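PDB 5UOF: alpha,alpha-trehalose-phosphate synthase (UDP-forming) from Burkholderia multivorans, which belongs to glycosyltransferase family 20 and has the two-domain GT-B architecture of that clan. Local coordinates for residues Ala113-Val118 with Asp180-Phe185; Asn91-Pro96 with Arg174-His179. All coordinates share one frame; numbering follows the deposited sequence.

Contact 1 (Ala113-Val118 with Asp180-Phe185); sequences AGYLRV and DELVKF. With EDO (1,2-ethanediol), chain I.
Leu-116 and Phe-185 make the closest touch between segments 113-118 and 180-185: the methyl CD2 of Leu-116 lies 3.5 Å from CE2 of Phe-185. The two side chains meet at about a right angle, and the methyl comes obliquely to the ring. The other branch of Leu-116, CD1, comes loosely against the carboxylate of Glu-181, with 4.2 Å between Leu-116 CD1 and Glu-181 OE2. A forked leucine suits this place because each methyl meets a different residue, one turn apart on the facing helix. On the buried flank, CD2 of Leu-182 sits at the edge of the Tyr-115 ring, near its plane, 4.2 Å from Tyr-115 CE2. Tyr-115 reaches there because its CG stands anti to the backbone N (chi1 174°). Large side chains are needed, since the short axes run almost parallel, at 14°, and approach no nearer than 13.4 Å. No hydrogen bond joins the two segments directly. A 1,2-ethanediol molecule, probably from the crystallisation liquor, donates from O1 to the carbonyl O of Leu-116 at 2.8 Å and places C2 3.9 Å from CE1 of Phe-185.

Polar ends are held by the second shell. Tyr-115 OH is hydrogen-bonded to Tyr-141 O, which fixes the far end of a largely apolar ring, while Glu-181 OE2 is hydrogen-bonded to the hydroxyl of Tyr-112, which lies one turn before Leu-116. Phe-185 also meets the ring of His-148, and the carbonyl O of Glu-181, one turn earlier, lies above one ring face, displaced toward the rim.

Helices 109-127 and 179-186 are thus joined in the domain built on the mixed sheet. Helix 89-98 packs on Tyr-115 and Leu-182 through Leu-94, and helix 197-209 takes up Val-183.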
loop_
_atom_site.group_PDB
_atom_site.type_symbol
_atom_site.label_atom_id
_atom_site.label_comp_id
_atom_site.label_asym_id
_atom_site.label_seq_id
_atom_site.Cartn_x
_atom_site.Cartn_y
_atom_site.Cartn_z
ATOM N N ALA A 113 -8.986 16.701 -13.826
ATOM C CA ALA A 113 -9.123 18.069 -14.319
ATOM C C ALA A 113 -10.239 18.801 -13.585
ATOM O O ALA A 113 -10.115 19.995 -13.282
ATOM C CB ALA A 113 -9.388 18.078 -15.826
ATOM N N GLY A 114 -11.337 18.098 -13.289
ATOM C CA GLY A 114 -12.445 18.732 -12.584
ATOM C C GLY A 114 -12.089 19.123 -11.162
ATOM O O GLY A 114 -12.538 20.155 -10.659
ATOM N N TYR A 115 -11.306 18.283 -10.488
ATOM C CA TYR A 115 -10.783 18.582 -9.155
ATOM C C TYR A 115 -9.954 19.857 -9.152
ATOM O O TYR A 115 -10.167 20.759 -8.324
ATOM C CB TYR A 115 -9.949 17.380 -8.724
ATOM C CG TYR A 115 -9.160 17.449 -7.453
ATOM C CD1 TYR A 115 -9.786 17.511 -6.222
ATOM C CD2 TYR A 115 -7.778 17.329 -7.478
ATOM C CE1 TYR A 115 -9.048 17.513 -5.045
ATOM C CE2 TYR A 115 -7.038 17.313 -6.315
ATOM C CZ TYR A 115 -7.680 17.408 -5.098
ATOM O OH TYR A 115 -6.952 17.382 -3.926
ATOM N N LEU A 116 -9.015 19.965 -10.097
ATOM C CA LEU A 116 -8.263 21.207 -10.236
ATOM C C LEU A 116 -9.190 22.380 -10.533
ATOM O O LEU A 116 -9.034 23.466 -9.956
ATOM C CB LEU A 116 -7.210 21.069 -11.334
ATOM C CG LEU A 116 -6.202 19.927 -11.150
ATOM C CD1 LEU A 116 -5.075 20.045 -12.177
ATOM C CD2 LEU A 116 -5.667 19.855 -9.721
ATOM N N ARG A 117 -10.174 22.173 -11.410
ATOM C CA ARG A 117 -11.039 23.271 -11.836
ATOM C C ARG A 117 -11.836 23.837 -10.668
ATOM O O ARG A 117 -11.913 25.059 -10.493
ATOM C CB ARG A 117 -11.986 22.815 -12.949
ATOM C CG ARG A 117 -12.882 23.964 -13.455
ATOM C CD ARG A 117 -14.062 23.469 -14.291
ATOM N NE ARG A 117 -15.031 22.728 -13.481
ATOM C CZ ARG A 117 -15.937 23.295 -12.684
ATOM N NH1 ARG A 117 -16.009 24.622 -12.580
ATOM N NH2 ARG A 117 -16.777 22.534 -11.989
ATOM N N VAL A 118 -12.435 22.967 -9.851
ATOM C CA VAL A 118 -13.266 23.482 -8.766
ATOM C C VAL A 118 -12.410 24.128 -7.689
ATOM O O VAL A 118 -12.832 25.112 -7.067
ATOM C CB VAL A 118 -14.179 22.390 -8.183
ATOM C CG1 VAL A 118 -15.159 21.923 -9.242
ATOM C CG2 VAL A 118 -13.370 21.229 -7.608
ATOM N N ASP A 180 3.213 13.503 -8.518
ATOM C CA ASP A 180 4.214 14.568 -8.544
ATOM C C ASP A 180 3.560 15.944 -8.498
ATOM O O ASP A 180 4.025 16.837 -7.778
ATOM C CB ASP A 180 5.103 14.453 -9.784
ATOM C CG ASP A 180 6.109 15.599 -9.885
ATOM O OD1 ASP A 180 7.117 15.574 -9.146
ATOM O OD2 ASP A 180 5.886 16.535 -10.691
ATOM N N GLU A 181 2.474 16.134 -9.249
ATOM C CA GLU A 181 1.799 17.429 -9.245
ATOM C C GLU A 181 1.119 17.700 -7.906
ATOM O O GLU A 181 1.089 18.848 -7.441
ATOM C CB GLU A 181 0.789 17.486 -10.388
ATOM C CG GLU A 181 0.165 18.859 -10.591
ATOM C CD GLU A 181 -0.603 18.963 -11.891
ATOM O OE1 GLU A 181 -0.426 19.972 -12.610
ATOM O OE2 GLU A 181 -1.385 18.043 -12.192
ATOM N N LEU A 182 0.556 16.661 -7.277
ATOM C CA LEU A 182 -0.048 16.848 -5.961
ATOM C C LEU A 182 0.986 17.314 -4.951
ATOM O O LEU A 182 0.708 18.195 -4.124
ATOM C CB LEU A 182 -0.706 15.560 -5.481
ATOM C CG LEU A 182 -1.914 15.104 -6.301
ATOM C CD1 LEU A 182 -2.428 13.808 -5.766
ATOM C CD2 LEU A 182 -3.010 16.152 -6.279
ATOM N N VAL A 183 2.184 16.726 -4.989
ATOM C CA VAL A 183 3.214 17.129 -4.040
ATOM C C VAL A 183 3.681 18.553 -4.333
ATOM O O VAL A 183 3.930 19.337 -3.408
ATOM C CB VAL A 183 4.367 16.107 -4.045
ATOM C CG1 VAL A 183 5.575 16.666 -3.327
ATOM C CG2 VAL A 183 3.912 14.790 -3.389
ATOM N N LYS A 184 3.764 18.930 -5.617
ATOM C CA LYS A 184 4.012 20.333 -5.948
ATOM C C LYS A 184 2.953 21.247 -5.332
ATOM O O LYS A 184 3.282 22.299 -4.769
ATOM C CB LYS A 184 4.063 20.528 -7.465
ATOM C CG LYS A 184 4.331 21.984 -7.871
ATOM C CD LYS A 184 4.345 22.164 -9.396
ATOM C CE LYS A 184 2.978 21.879 -9.991
ATOM N NZ LYS A 184 2.923 22.145 -11.456
ATOM N N PHE A 185 1.675 20.867 -5.433
ATOM C CA PHE A 185 0.611 21.648 -4.800
ATOM C C PHE A 185 0.844 21.791 -3.304
ATOM O O PHE A 185 0.651 22.876 -2.729
ATOM C CB PHE A 185 -0.744 20.989 -5.037
ATOM C CG PHE A 185 -1.178 20.973 -6.474
ATOM C CD1 PHE A 185 -0.664 21.877 -7.391
ATOM C CD2 PHE A 185 -2.135 20.064 -6.895
ATOM C CE1 PHE A 185 -1.082 21.861 -8.711
ATOM C CE2 PHE A 185 -2.555 20.038 -8.214
ATOM C CZ PHE A 185 -2.030 20.937 -9.121
HETATM C C1 EDO I . -5.696 24.201 -8.670
HETATM O O1 EDO I . -6.406 24.335 -9.899
HETATM C C2 EDO I . -4.203 24.267 -8.938
HETATM O O2 EDO I . -3.807 25.607 -9.253
#

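Contact 2 (Asn91-Pro96 with Arg174-His179); sequences NATLWP and RLVPPH. With EDO (1,2-ethanediol), chain J.
Thr-93 and Val-176 bring the backbones nearest, with 6.7 Å between their CA atoms, where a helix with a wider pi-type turn at 91-94 faces a type I beta turn running from Val-176 to His-179. Val-176 carries the contact through one methyl. CG1 of Val-176 stands anti to the backbone N (chi1 179°) and meets two partners at 4.1 Å each: CG2 of Thr-93 and, in one of its two modelled conformers, CD2 of Leu-94. Thr-93 offers its methyl to this apolar meeting. Leu-94 starts out away from the loop, but its length beyond CB lets CD2 return to the valine.

The turn leads into helix 179-186, with Pro-178 at the N-cap position; proline is tolerated here, since an N-cap nitrogen donates no bond within the helix. A weak hydrogen bond from His-179 N to Val-176 O closes the turn. From the start of helix 89-98, Phe-89 packs on both Val-176 and Pro-178. Elsewhere on helix 89-98, a 1,2-ethanediol lies over one face of Trp-95, with its C2 3.5 Å from CE2 of Trp-95. Arg-174 forms a salt bridge with Glu-397 of the second subunit, and Leu-175 packs on Tyr-414 of that subunit.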
loop_
_atom_site.group_PDB
_atom_site.type_symbol
_atom_site.label_atom_id
_atom_site.label_comp_id
_atom_site.label_asym_id
_atom_site.label_seq_id
_atom_site.Cartn_x
_atom_site.Cartn_y
_atom_site.Cartn_z
ATOM N N ASN A 91 -12.517 11.492 -3.946
ATOM C CA ASN A 91 -13.019 10.303 -3.269
ATOM C C ASN A 91 -12.818 9.026 -4.073
ATOM O O ASN A 91 -12.748 7.940 -3.481
ATOM C CB ASN A 91 -14.497 10.490 -2.919
ATOM C CG ASN A 91 -14.696 11.434 -1.728
ATOM O OD1 ASN A 91 -13.928 11.400 -0.757
ATOM N ND2 ASN A 91 -15.711 12.281 -1.804
ATOM N N ALA A 92 -12.702 9.123 -5.394
ATOM C CA ALA A 92 -12.465 7.932 -6.202
ATOM C C ALA A 92 -10.999 7.547 -6.280
ATOM O O ALA A 92 -10.704 6.381 -6.546
ATOM C CB ALA A 92 -13.004 8.123 -7.630
ATOM N N THR A 93 -10.078 8.490 -6.070
ATOM C CA THR A 93 -8.652 8.210 -6.226
ATOM C C THR A 93 -7.860 8.560 -4.975
ATOM O O THR A 93 -7.179 7.696 -4.425
ATOM C CB THR A 93 -8.069 8.974 -7.435
ATOM O OG1 THR A 93 -8.825 8.685 -8.610
ATOM C CG2 THR A 93 -6.621 8.566 -7.680
ATOM N N LEU A 94 -7.924 9.811 -4.514
ATOM C CA LEU A 94 -7.105 10.240 -3.383
ATOM C C LEU A 94 -7.457 9.472 -2.120
ATOM O O LEU A 94 -6.600 8.835 -1.493
ATOM C CB LEU A 94 -7.292 11.736 -3.130
ATOM C CG LEU A 94 -6.573 12.694 -4.061
ATOM C CD1 LEU A 94 -6.686 14.114 -3.535
ATOM C CD2 LEU A 94 -5.121 12.266 -4.202
ATOM N N TRP A 95 -8.725 9.531 -1.725
ATOM C CA TRP A 95 -9.130 8.884 -0.477
ATOM C C TRP A 95 -8.738 7.414 -0.420
ATOM O O TRP A 95 -8.099 7.013 0.567
ATOM C CB TRP A 95 -10.635 9.073 -0.241
ATOM C CG TRP A 95 -11.055 8.587 1.117
ATOM C CD1 TRP A 95 -11.155 9.330 2.257
ATOM C CD2 TRP A 95 -11.404 7.247 1.476
ATOM N NE1 TRP A 95 -11.551 8.532 3.308
ATOM C CE2 TRP A 95 -11.707 7.251 2.855
ATOM C CE3 TRP A 95 -11.485 6.044 0.767
ATOM C CZ2 TRP A 95 -12.092 6.099 3.536
ATOM C CZ3 TRP A 95 -11.866 4.898 1.446
ATOM C CH2 TRP A 95 -12.168 4.940 2.820
ATOM N N PRO A 96 -9.052 6.560 -1.407
ATOM C CA PRO A 96 -8.662 5.151 -1.238
ATOM C C PRO A 96 -7.157 4.941 -1.204
ATOM O O PRO A 96 -6.682 4.123 -0.402
ATOM C CB PRO A 96 -9.326 4.444 -2.432
ATOM C CG PRO A 96 -9.592 5.533 -3.436
ATOM C CD PRO A 96 -9.912 6.735 -2.595
ATOM N N ARG A 174 2.456 6.780 -5.205
ATOM C CA ARG A 174 2.618 6.727 -6.657
ATOM C C ARG A 174 1.491 5.980 -7.357
ATOM O O ARG A 174 1.418 6.021 -8.591
ATOM C CB ARG A 174 3.974 6.107 -7.000
ATOM C CG ARG A 174 5.133 7.036 -6.681
ATOM C CD ARG A 174 6.503 6.353 -6.724
ATOM N NE ARG A 174 6.763 5.680 -7.995
ATOM C CZ ARG A 174 7.170 4.420 -8.102
ATOM N NH1 ARG A 174 7.382 3.691 -7.010
ATOM N NH2 ARG A 174 7.381 3.889 -9.298
ATOM N N LEU A 175 0.604 5.320 -6.612
ATOM C CA LEU A 175 -0.595 4.762 -7.221
ATOM C C LEU A 175 -1.544 5.849 -7.709
ATOM O O LEU A 175 -2.415 5.565 -8.535
ATOM C CB LEU A 175 -1.307 3.847 -6.230
ATOM C CG LEU A 175 -0.402 2.694 -5.773
ATOM C CD1 LEU A 175 -1.110 1.826 -4.746
ATOM C CD2 LEU A 175 0.053 1.881 -6.946
ATOM N N VAL A 176 -1.411 7.069 -7.201
ATOM C CA VAL A 176 -2.131 8.227 -7.736
ATOM C C VAL A 176 -1.334 8.753 -8.925
ATOM O O VAL A 176 -0.234 9.276 -8.725
ATOM C CB VAL A 176 -2.293 9.329 -6.673
ATOM C CG1 VAL A 176 -3.019 10.528 -7.271
ATOM C CG2 VAL A 176 -3.033 8.821 -5.439
ATOM N N PRO A 177 -1.817 8.649 -10.161
ATOM C CA PRO A 177 -0.957 8.991 -11.314
ATOM C C PRO A 177 -0.405 10.411 -11.245
ATOM O O PRO A 177 0.780 10.615 -11.548
ATOM C CB PRO A 177 -1.884 8.772 -12.524
ATOM C CG PRO A 177 -2.787 7.623 -12.055
ATOM C CD PRO A 177 -3.050 7.953 -10.578
ATOM N N PRO A 178 -1.191 11.441 -10.820
ATOM C CA PRO A 178 -0.588 12.787 -10.722
ATOM C C PRO A 178 0.109 13.093 -9.391
ATOM O O PRO A 178 0.132 14.246 -8.943
ATOM C CB PRO A 178 -1.790 13.716 -10.945
ATOM C CG PRO A 178 -2.938 12.958 -10.340
ATOM C CD PRO A 178 -2.665 11.506 -10.701
ATOM N N HIS A 179 0.756 12.087 -8.794
ATOM C CA HIS A 179 1.370 12.261 -7.475
ATOM C C HIS A 179 2.396 13.392 -7.465
ATOM O O HIS A 179 2.466 14.159 -6.501
ATOM C CB HIS A 179 2.023 10.950 -7.025
ATOM C CG HIS A 179 2.995 10.382 -8.012
ATOM N ND1 HIS A 179 4.336 10.706 -8.015
ATOM C CD2 HIS A 179 2.820 9.490 -9.013
ATOM C CE1 HIS A 179 4.942 10.045 -8.986
ATOM N NE2 HIS A 179 4.047 9.292 -9.600
HETATM C C1 EDO J . -15.189 8.764 1.265
HETATM O O1 EDO J . -15.154 8.457 -0.132
HETATM C C2 EDO J . -15.111 7.462 2.045
HETATM O O2 EDO J . -16.152 6.583 1.606
#

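In the fold
Contacts 1 and 2 adjoin, their centres about 11 Å apart, and both are mainly buried. They meet where Leu-182 packs on Leu-94 and Val-176, with Leu-182 CD1 3.7 Å from Val-176 CG1, so helices 89-98, 109-127 and 179-186 share one apolar patch. Helix 179-186 belongs to contact 1 while the loop entering it belongs to contact 2, and the segments of the two contacts alternate along the chain. Contact 1 joins helix to helix with aromatic rings and has a partly exposed margin, where Leu-116 and Glu-181 lie. Contact 2 joins helix to loop mainly by aliphatic methyls, yet residues of its loop reach the second subunit, which touches neither segment of contact 1.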